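Local coordinates for leucine-rich repeat protein (Bacteroides thetaiotaomicron, PDB 4ECN) that is of unknown function but, as an extracellular leucine-rich repeat protein, probably binds other proteins through its curved repeat domain, at residues I44-H50 against Y85-Y91; S299-N303 against L328-F333. The contacts are given in a common frame with arbitrary orientation. Residues are numbered along the deposited sequence.

Interaction 1 (I44-H50 against Y85-Y91)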
ATOM      1  N   ILE A  44      38.462  30.784  32.446  1.00 93.45           N
ATOM      2  CA  ILE A  44      37.773  30.045  31.384  1.00 90.74           C
ATOM      3  C   ILE A  44      38.165  30.655  30.028  1.00 92.53           C
ATOM      4  O   ILE A  44      38.241  31.883  29.889  1.00 92.68           O
ATOM      5  CB  ILE A  44      36.222  29.966  31.557  1.00 93.09           C
ATOM      6  CG1 ILE A  44      35.605  28.919  30.601  1.00 91.93           C
ATOM      7  CG2 ILE A  44      35.533  31.353  31.441  1.00 94.37           C
ATOM      8  CD1 ILE A  44      34.167  28.603  30.818  1.00 94.67           C
ATOM      9  N   LYS A  45      38.430  29.791  29.044  1.00 86.36           N
ATOM     10  CA  LYS A  45      38.745  30.214  27.684  1.00 84.87           C
ATOM     11  C   LYS A  45      37.669  29.614  26.799  1.00 84.17           C
ATOM     12  O   LYS A  45      37.674  28.418  26.505  1.00 83.03           O
ATOM     13  CB  LYS A  45      40.187  29.832  27.262  1.00 87.63           C
ATOM     14  CG  LYS A  45      40.623  30.387  25.884  1.00 99.23           C
ATOM     15  CD  LYS A  45      42.143  30.262  25.619  1.00106.12           C
ATOM     16  CE  LYS A  45      42.636  28.849  25.388  1.00109.57           C
ATOM     17  NZ  LYS A  45      44.115  28.736  25.534  1.00111.50           N
ATOM     18  N   VAL A  46      36.696  30.428  26.457  1.00 78.64           N
ATOM     19  CA  VAL A  46      35.590  29.974  25.643  1.00 77.34           C
ATOM     20  C   VAL A  46      35.973  30.182  24.163  1.00 82.88           C
ATOM     21  O   VAL A  46      36.267  31.302  23.721  1.00 83.28           O
ATOM     22  CB  VAL A  46      34.258  30.668  26.038  1.00 80.14           C
ATOM     23  CG1 VAL A  46      33.100  30.145  25.206  1.00 79.04           C
ATOM     24  CG2 VAL A  46      33.961  30.483  27.526  1.00 79.86           C
ATOM     25  N   VAL A  47      35.999  29.072  23.423  1.00 79.78           N
ATOM     26  CA  VAL A  47      36.306  29.035  21.997  1.00 80.08           C
ATOM     27  C   VAL A  47      34.980  29.241  21.232  1.00 86.53           C
ATOM     28  O   VAL A  47      34.016  28.503  21.452  1.00 85.59           O
ATOM     29  CB  VAL A  47      37.037  27.713  21.619  1.00 82.79           C
ATOM     30  CG1 VAL A  47      37.278  27.608  20.115  1.00 82.27           C
ATOM     31  CG2 VAL A  47      38.349  27.578  22.380  1.00 82.77           C
HETATM   32  N   MSE A  48      34.934  30.256  20.361  1.00 85.91           N
HETATM   33  CA  MSE A  48      33.742  30.593  19.574  1.00 87.09           C
HETATM   34  C   MSE A  48      34.033  30.774  18.100  1.00 93.90           C
HETATM   35  O   MSE A  48      35.187  30.983  17.721  1.00 94.53           O
HETATM   36  CB  MSE A  48      33.121  31.901  20.077  1.00 90.53           C
HETATM   37  CG  MSE A  48      32.401  31.800  21.396  1.00 98.39           C
HETATM   38 SE   MSE A  48      32.196  33.589  22.132  0.75108.29          SE
HETATM   39  CE  MSE A  48      34.089  33.896  22.720  1.00105.30           C
ATOM     40  N   THR A  49      32.967  30.777  17.275  1.00 91.96           N
ATOM     41  CA  THR A  49      33.032  31.019  15.832  1.00 92.64           C
ATOM     42  C   THR A  49      31.916  31.996  15.424  1.00 99.41           C
ATOM     43  O   THR A  49      30.746  31.758  15.730  1.00 97.55           O
ATOM     44  CB  THR A  49      32.952  29.707  15.032  1.00 97.15           C
ATOM     45  OG1 THR A  49      31.774  28.998  15.408  1.00 98.64           O
ATOM     46  CG2 THR A  49      34.177  28.821  15.209  1.00 92.27           C
ATOM     47  N   HIS A  50      32.292  33.102  14.759  1.00100.31           N
ATOM     48  CA  HIS A  50      31.364  34.127  14.264  1.00102.46           C
ATOM     49  C   HIS A  50      31.696  34.426  12.802  1.00109.28           C
ATOM     50  O   HIS A  50      32.630  35.191  12.517  1.00109.13           O
ATOM     51  CB  HIS A  50      31.403  35.409  15.137  1.00104.53           C
ATOM     52  CG  HIS A  50      30.564  36.560  14.636  1.00108.86           C
ATOM     53  ND1 HIS A  50      29.177  36.468  14.536  1.00110.45           N
ATOM     54  CD2 HIS A  50      30.938  37.820  14.306  1.00111.42           C
ATOM     55  CE1 HIS A  50      28.766  37.651  14.102  1.00110.52           C
ATOM     56  NE2 HIS A  50      29.786  38.499  13.959  1.00111.57           N
ATOM     57  N   TYR A  85      26.928  33.846  17.618  1.00 76.21           N
ATOM     58  CA  TYR A  85      28.181  33.138  17.882  1.00 74.00           C
ATOM     59  C   TYR A  85      27.901  31.683  18.217  1.00 79.11           C
ATOM     60  O   TYR A  85      26.889  31.377  18.865  1.00 78.22           O
ATOM     61  CB  TYR A  85      28.938  33.792  19.049  1.00 73.60           C
ATOM     62  CG  TYR A  85      29.462  35.187  18.800  1.00 73.98           C
ATOM     63  CD1 TYR A  85      28.605  36.283  18.801  1.00 76.57           C
ATOM     64  CD2 TYR A  85      30.827  35.434  18.734  1.00 74.16           C
ATOM     65  CE1 TYR A  85      29.085  37.578  18.613  1.00 78.01           C
ATOM     66  CE2 TYR A  85      31.322  36.728  18.578  1.00 75.66           C
ATOM     67  CZ  TYR A  85      30.447  37.800  18.522  1.00 81.67           C
ATOM     68  OH  TYR A  85      30.926  39.079  18.364  1.00 80.39           O
ATOM     69  N   LYS A  86      28.804  30.785  17.808  1.00 76.01           N
ATOM     70  CA  LYS A  86      28.669  29.374  18.130  1.00 74.61           C
ATOM     71  C   LYS A  86      29.860  28.978  18.984  1.00 77.80           C
ATOM     72  O   LYS A  86      30.995  29.163  18.548  1.00 77.80           O
ATOM     73  CB  LYS A  86      28.545  28.502  16.861  1.00 76.54           C
ATOM     74  CG  LYS A  86      28.206  27.027  17.159  1.00 92.78           C
ATOM     75  CD  LYS A  86      28.470  26.051  15.997  1.00 98.40           C
ATOM     76  CE  LYS A  86      29.940  25.806  15.720  1.00 95.40           C
ATOM     77  NZ  LYS A  86      30.136  24.826  14.622  1.00 99.39           N
ATOM     78  N   ILE A  87      29.598  28.507  20.226  1.00 73.66           N
ATOM     79  CA  ILE A  87      30.613  28.005  21.165  1.00 73.08           C
ATOM     80  C   ILE A  87      31.091  26.652  20.636  1.00 75.21           C
ATOM     81  O   ILE A  87      30.251  25.794  20.321  1.00 74.16           O
ATOM     82  CB  ILE A  87      30.084  27.898  22.633  1.00 76.17           C
ATOM     83  CG1 ILE A  87      29.393  29.180  23.121  1.00 76.66           C
ATOM     84  CG2 ILE A  87      31.190  27.442  23.605  1.00 77.37           C
ATOM     85  CD1 ILE A  87      28.443  28.941  24.351  1.00 81.11           C
ATOM     86  N   VAL A  88      32.422  26.472  20.507  1.00 70.35           N
ATOM     87  CA  VAL A  88      33.004  25.213  20.023  1.00 69.17           C
ATOM     88  C   VAL A  88      33.297  24.322  21.245  1.00 71.27           C
ATOM     89  O   VAL A  88      33.003  23.120  21.240  1.00 69.32           O
ATOM     90  CB  VAL A  88      34.261  25.425  19.138  1.00 73.25           C
ATOM     91  CG1 VAL A  88      34.649  24.126  18.430  1.00 72.84           C
ATOM     92  CG2 VAL A  88      34.027  26.519  18.110  1.00 73.17           C
ATOM     93  N   GLY A  89      33.840  24.956  22.283  1.00 67.39           N
ATOM     94  CA  GLY A  89      34.188  24.334  23.550  1.00 66.26           C
ATOM     95  C   GLY A  89      34.829  25.337  24.475  1.00 69.02           C
ATOM     96  O   GLY A  89      34.979  26.509  24.115  1.00 68.99           O
ATOM     97  N   TYR A  90      35.206  24.886  25.674  1.00 64.90           N
ATOM     98  CA  TYR A  90      35.818  25.755  26.669  1.00 65.38           C
ATOM     99  C   TYR A  90      36.781  24.988  27.570  1.00 71.22           C
ATOM    100  O   TYR A  90      36.647  23.777  27.751  1.00 69.54           O
ATOM    101  CB  TYR A  90      34.740  26.454  27.531  1.00 66.36           C
ATOM    102  CG  TYR A  90      33.862  25.526  28.350  1.00 66.58           C
ATOM    103  CD1 TYR A  90      34.237  25.128  29.635  1.00 69.06           C
ATOM    104  CD2 TYR A  90      32.621  25.110  27.875  1.00 65.65           C
ATOM    105  CE1 TYR A  90      33.424  24.286  30.395  1.00 69.53           C
ATOM    106  CE2 TYR A  90      31.807  24.261  28.623  1.00 65.61           C
ATOM    107  CZ  TYR A  90      32.206  23.862  29.887  1.00 72.86           C
ATOM    108  OH  TYR A  90      31.391  23.042  30.624  1.00 76.13           O
ATOM    109  N   TYR A  91      37.738  25.718  28.159  1.00 70.44           N
ATOM    110  CA  TYR A  91      38.714  25.161  29.090  1.00 71.17           C
ATOM    111  C   TYR A  91      38.608  25.897  30.408  1.00 77.75           C
ATOM    112  O   TYR A  91      38.464  27.117  30.400  1.00 77.87           O
ATOM    113  CB  TYR A  91      40.175  25.228  28.547  1.00 72.21           C
ATOM    114  CG  TYR A  91      40.400  24.812  27.101  1.00 72.89           C
ATOM    115  CD1 TYR A  91      40.308  25.742  26.065  1.00 75.46           C
ATOM    116  CD2 TYR A  91      40.814  23.522  26.781  1.00 72.20           C
ATOM    117  CE1 TYR A  91      40.543  25.377  24.736  1.00 76.02           C
ATOM    118  CE2 TYR A  91      41.063  23.148  25.454  1.00 72.28           C
ATOM    119  CZ  TYR A  91      40.932  24.082  24.436  1.00 78.87           C
ATOM    120  OH  TYR A  91      41.150  23.743  23.119  1.00 76.05           O
TER
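Ile-44 CD1 lies 3.7 Å from CD1 of Tyr-90, in an apolar layer that Leu-123 of strand 118-124 continues. Lys-45 and Tyr-91 form a hydrogen-bonded antiparallel pair: Lys-45 N donates to Tyr-91 O (3.0 Å) and Tyr-91 N to Lys-45 O (3.2 Å), while Lys-45 CE comes to 3.9 Å from Tyr-91 CD1. Val-46 turns to the other face, its CG1 3.7 Å from Ile-87 CG2. At Val-47 the register slips. Val-47 N donates to Gly-89 O (2.8 Å), while Val-47 O accepts from Val-88 N (2.7 Å), so two residues of 85-91 face one of 44-50. This is a classic beta bulge, with Val-88 in a helix-like backbone conformation (phi/psi -92/-43), set between central strands of the first DUF4458 domain, a family in the transthyretin clan. Past the bulge Met-48, a selenomethionine here, pairs with Ile-87; its SE makes an oblique Met-aromatic contact with Tyr-85, 5.0 Å from the ring centroid. Thr-49 forms the next hydrogen-bonded pair with Lys-86: Thr-49 N to Lys-86 O at 2.8 Å and Lys-86 N to Thr-49 O at 3.0 Å. His-50 stacks face-to-face on Tyr-85, centroids 4.5 Å apart, its ND1 hydrogen-bonded to Thr-84 O.

Interaction 2 (S299-N303 against L328-F333)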
ATOM      1  N   SER A 299      11.543  -0.225  12.107  1.00 45.69           N
ATOM      2  CA  SER A 299      12.315   1.009  12.227  1.00 43.95           C
ATOM      3  C   SER A 299      11.459   2.152  11.728  1.00 48.50           C
ATOM      4  O   SER A 299      10.719   1.978  10.752  1.00 49.15           O
ATOM      5  CB  SER A 299      13.610   0.910  11.444  1.00 42.54           C
ATOM      6  OG  SER A 299      14.389  -0.157  11.944  1.00 48.03           O
ATOM      7  N   LEU A 300      11.498   3.273  12.429  1.00 44.14           N
ATOM      8  CA  LEU A 300      10.729   4.468  12.127  1.00 43.84           C
ATOM      9  C   LEU A 300      11.306   5.316  11.008  1.00 49.57           C
ATOM     10  O   LEU A 300      10.564   6.103  10.397  1.00 50.79           O
ATOM     11  CB  LEU A 300      10.685   5.365  13.374  1.00 44.08           C
ATOM     12  CG  LEU A 300       9.956   4.858  14.595  1.00 48.30           C
ATOM     13  CD1 LEU A 300      10.111   5.844  15.731  1.00 48.71           C
ATOM     14  CD2 LEU A 300       8.487   4.625  14.299  1.00 48.51           C
ATOM     15  N   ASN A 301      12.638   5.255  10.803  1.00 44.80           N
ATOM     16  CA  ASN A 301      13.282   6.172   9.863  1.00 44.57           C
ATOM     17  C   ASN A 301      14.615   5.656   9.391  1.00 49.53           C
ATOM     18  O   ASN A 301      15.114   4.649   9.907  1.00 49.98           O
ATOM     19  CB  ASN A 301      13.501   7.509  10.622  1.00 41.57           C
ATOM     20  CG  ASN A 301      13.763   8.752   9.840  1.00 53.28           C
ATOM     21  OD1 ASN A 301      14.059   8.742   8.649  1.00 49.82           O
ATOM     22  ND2 ASN A 301      13.670   9.866  10.531  1.00 46.09           N
ATOM     23  N   TRP A 302      15.199   6.364   8.410  1.00 45.34           N
ATOM     24  CA  TRP A 302      16.554   6.143   7.941  1.00 45.21           C
ATOM     25  C   TRP A 302      17.546   6.625   8.985  1.00 49.28           C
ATOM     26  O   TRP A 302      17.168   7.352   9.909  1.00 48.57           O
ATOM     27  CB  TRP A 302      16.795   6.867   6.626  1.00 43.81           C
ATOM     28  CG  TRP A 302      16.192   6.225   5.422  1.00 44.02           C
ATOM     29  CD1 TRP A 302      15.419   5.103   5.378  1.00 46.47           C
ATOM     30  CD2 TRP A 302      16.312   6.688   4.074  1.00 43.66           C
ATOM     31  NE1 TRP A 302      15.040   4.844   4.081  1.00 45.58           N
ATOM     32  CE2 TRP A 302      15.591   5.792   3.258  1.00 46.80           C
ATOM     33  CE3 TRP A 302      16.985   7.765   3.470  1.00 45.45           C
ATOM     34  CZ2 TRP A 302      15.507   5.950   1.872  1.00 46.09           C
ATOM     35  CZ3 TRP A 302      16.913   7.915   2.093  1.00 46.91           C
ATOM     36  CH2 TRP A 302      16.162   7.027   1.312  1.00 47.10           C
ATOM     37  N   ASN A 303      18.812   6.232   8.847  1.00 45.77           N
ATOM     38  CA  ASN A 303      19.834   6.643   9.798  1.00 45.51           C
ATOM     39  C   ASN A 303      21.151   6.932   9.081  1.00 48.87           C
ATOM     40  O   ASN A 303      21.675   6.064   8.380  1.00 47.33           O
ATOM     41  CB  ASN A 303      20.022   5.560  10.860  1.00 43.57           C
ATOM     42  CG  ASN A 303      21.063   5.853  11.913  1.00 53.36           C
ATOM     43  OD1 ASN A 303      21.253   7.002  12.360  1.00 41.53           O
ATOM     44  ND2 ASN A 303      21.700   4.783  12.379  1.00 42.69           N
ATOM     45  N   LEU A 328      14.433   1.809  -4.200  1.00 40.42           N
ATOM     46  CA  LEU A 328      14.159   2.855  -3.247  1.00 41.00           C
ATOM     47  C   LEU A 328      12.635   2.970  -3.035  1.00 46.32           C
ATOM     48  O   LEU A 328      11.910   3.200  -4.012  1.00 45.87           O
ATOM     49  CB  LEU A 328      14.779   4.191  -3.718  1.00 41.40           C
ATOM     50  CG  LEU A 328      14.408   5.466  -2.954  1.00 45.42           C
ATOM     51  CD1 LEU A 328      14.858   5.401  -1.528  1.00 44.58           C
ATOM     52  CD2 LEU A 328      15.037   6.651  -3.598  1.00 50.82           C
ATOM     53  N   SER A 329      12.163   2.804  -1.762  1.00 42.59           N
ATOM     54  CA  SER A 329      10.743   2.960  -1.425  1.00 42.74           C
ATOM     55  C   SER A 329      10.575   3.946  -0.276  1.00 47.27           C
ATOM     56  O   SER A 329      11.059   3.706   0.831  1.00 47.46           O
ATOM     57  CB  SER A 329      10.080   1.623  -1.080  1.00 45.62           C
ATOM     58  OG  SER A 329       8.706   1.817  -0.780  1.00 52.01           O
ATOM     59  N   LEU A 330       9.888   5.058  -0.540  1.00 43.21           N
ATOM     60  CA  LEU A 330       9.614   6.066   0.486  1.00 42.02           C
ATOM     61  C   LEU A 330       8.234   5.822   1.107  1.00 45.01           C
ATOM     62  O   LEU A 330       7.801   6.587   1.967  1.00 45.67           O
ATOM     63  CB  LEU A 330       9.713   7.480  -0.091  1.00 42.19           C
ATOM     64  CG  LEU A 330      11.027   7.850  -0.763  1.00 47.84           C
ATOM     65  CD1 LEU A 330      10.991   9.272  -1.229  1.00 48.44           C
ATOM     66  CD2 LEU A 330      12.238   7.635   0.171  1.00 51.45           C
ATOM     67  N   ALA A 331       7.563   4.739   0.690  1.00 40.08           N
ATOM     68  CA  ALA A 331       6.249   4.351   1.180  1.00 39.11           C
ATOM     69  C   ALA A 331       6.279   4.077   2.694  1.00 43.44           C
ATOM     70  O   ALA A 331       7.190   3.396   3.178  1.00 42.41           O
ATOM     71  CB  ALA A 331       5.763   3.117   0.431  1.00 39.15           C
ATOM     72  N   GLY A 332       5.275   4.619   3.404  1.00 40.05           N
ATOM     73  CA  GLY A 332       5.075   4.447   4.837  1.00 39.52           C
ATOM     74  C   GLY A 332       5.694   5.492   5.740  1.00 46.42           C
ATOM     75  O   GLY A 332       5.235   5.667   6.869  1.00 48.21           O
ATOM     76  N   PHE A 333       6.709   6.219   5.260  1.00 43.11           N
ATOM     77  CA  PHE A 333       7.444   7.191   6.074  1.00 42.88           C
ATOM     78  C   PHE A 333       6.751   8.524   6.257  1.00 50.43           C
ATOM     79  O   PHE A 333       7.000   9.193   7.267  1.00 50.24           O
ATOM     80  CB  PHE A 333       8.802   7.466   5.456  1.00 43.70           C
ATOM     81  CG  PHE A 333       9.732   6.296   5.582  1.00 43.24           C
ATOM     82  CD1 PHE A 333      10.268   5.947   6.817  1.00 44.50           C
ATOM     83  CD2 PHE A 333      10.127   5.585   4.466  1.00 44.06           C
ATOM     84  CE1 PHE A 333      11.148   4.886   6.933  1.00 44.83           C
ATOM     85  CE2 PHE A 333      11.014   4.525   4.582  1.00 46.91           C
ATOM     86  CZ  PHE A 333      11.519   4.183   5.816  1.00 44.85           C
TER
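Leu-328, near the end of strand 325-329, sends CD1 to the edge of the Trp-302 indole, 3.5 Å from CZ2. Leu-328 and Trp-302 both touch Leu-274 of helix 266-280 and Val-317 of strand 317-319, so the indole sits where that helix, the loop 299-303 and the repeat sheet converge. Ser-329 points away from the loop, and Leu-330 brings CD2 to 4.1 Å from Trp-302 CZ2. The two leucines point inward as in the leucine-rich repeat signature; here they meet loop 299-303, in what is probably an N-terminal cap of the solenoid. The backbone then turns through Ala-331 and Gly-332 and delivers Phe-333 back against the loop. Its ring reaches the backbone of Leu-300 and the indole of Trp-302: CD1 is 3.6 Å from Leu-300 O, close to the ring plane, CE1 is 3.8 Å from Asn-301 CA, and the five-membered ring of Trp-302 is oblique to it, centroids 5.2 Å apart and planes at 73°. Trp-286 meets both rings. No hydrogen bond joins the two segments: Trp-302 NE1 bonds to Pro-315 O and the Asn-301 amide is engaged elsewhere, so cohesion comes from apolar and aromatic packing rather than directional bonds.

In the fold
Running from the N terminus, the chain first enters the beta domain that holds interaction 1. Strand 43-49 goes out, 54-63 and 73-81 follow, and strand 83-93 returns to pair with it, closing a 34-residue excursion. A second domain of the same DUF4458 family comes next, reaching back to the first where Trp-210 meets Tyr-91. After helix 266-280 a long loop leads to the repeat sheet, and interaction 2 closes a shorter loop of 24 residues, one that contains the sodium-binding Gln-314 and Val-317. The contacts are in series, centres about 37 Å apart: one ties strands within a sheet, the other packs loop 299-303 onto strand 325-329 and the following turn, near the start of the repeat sheet.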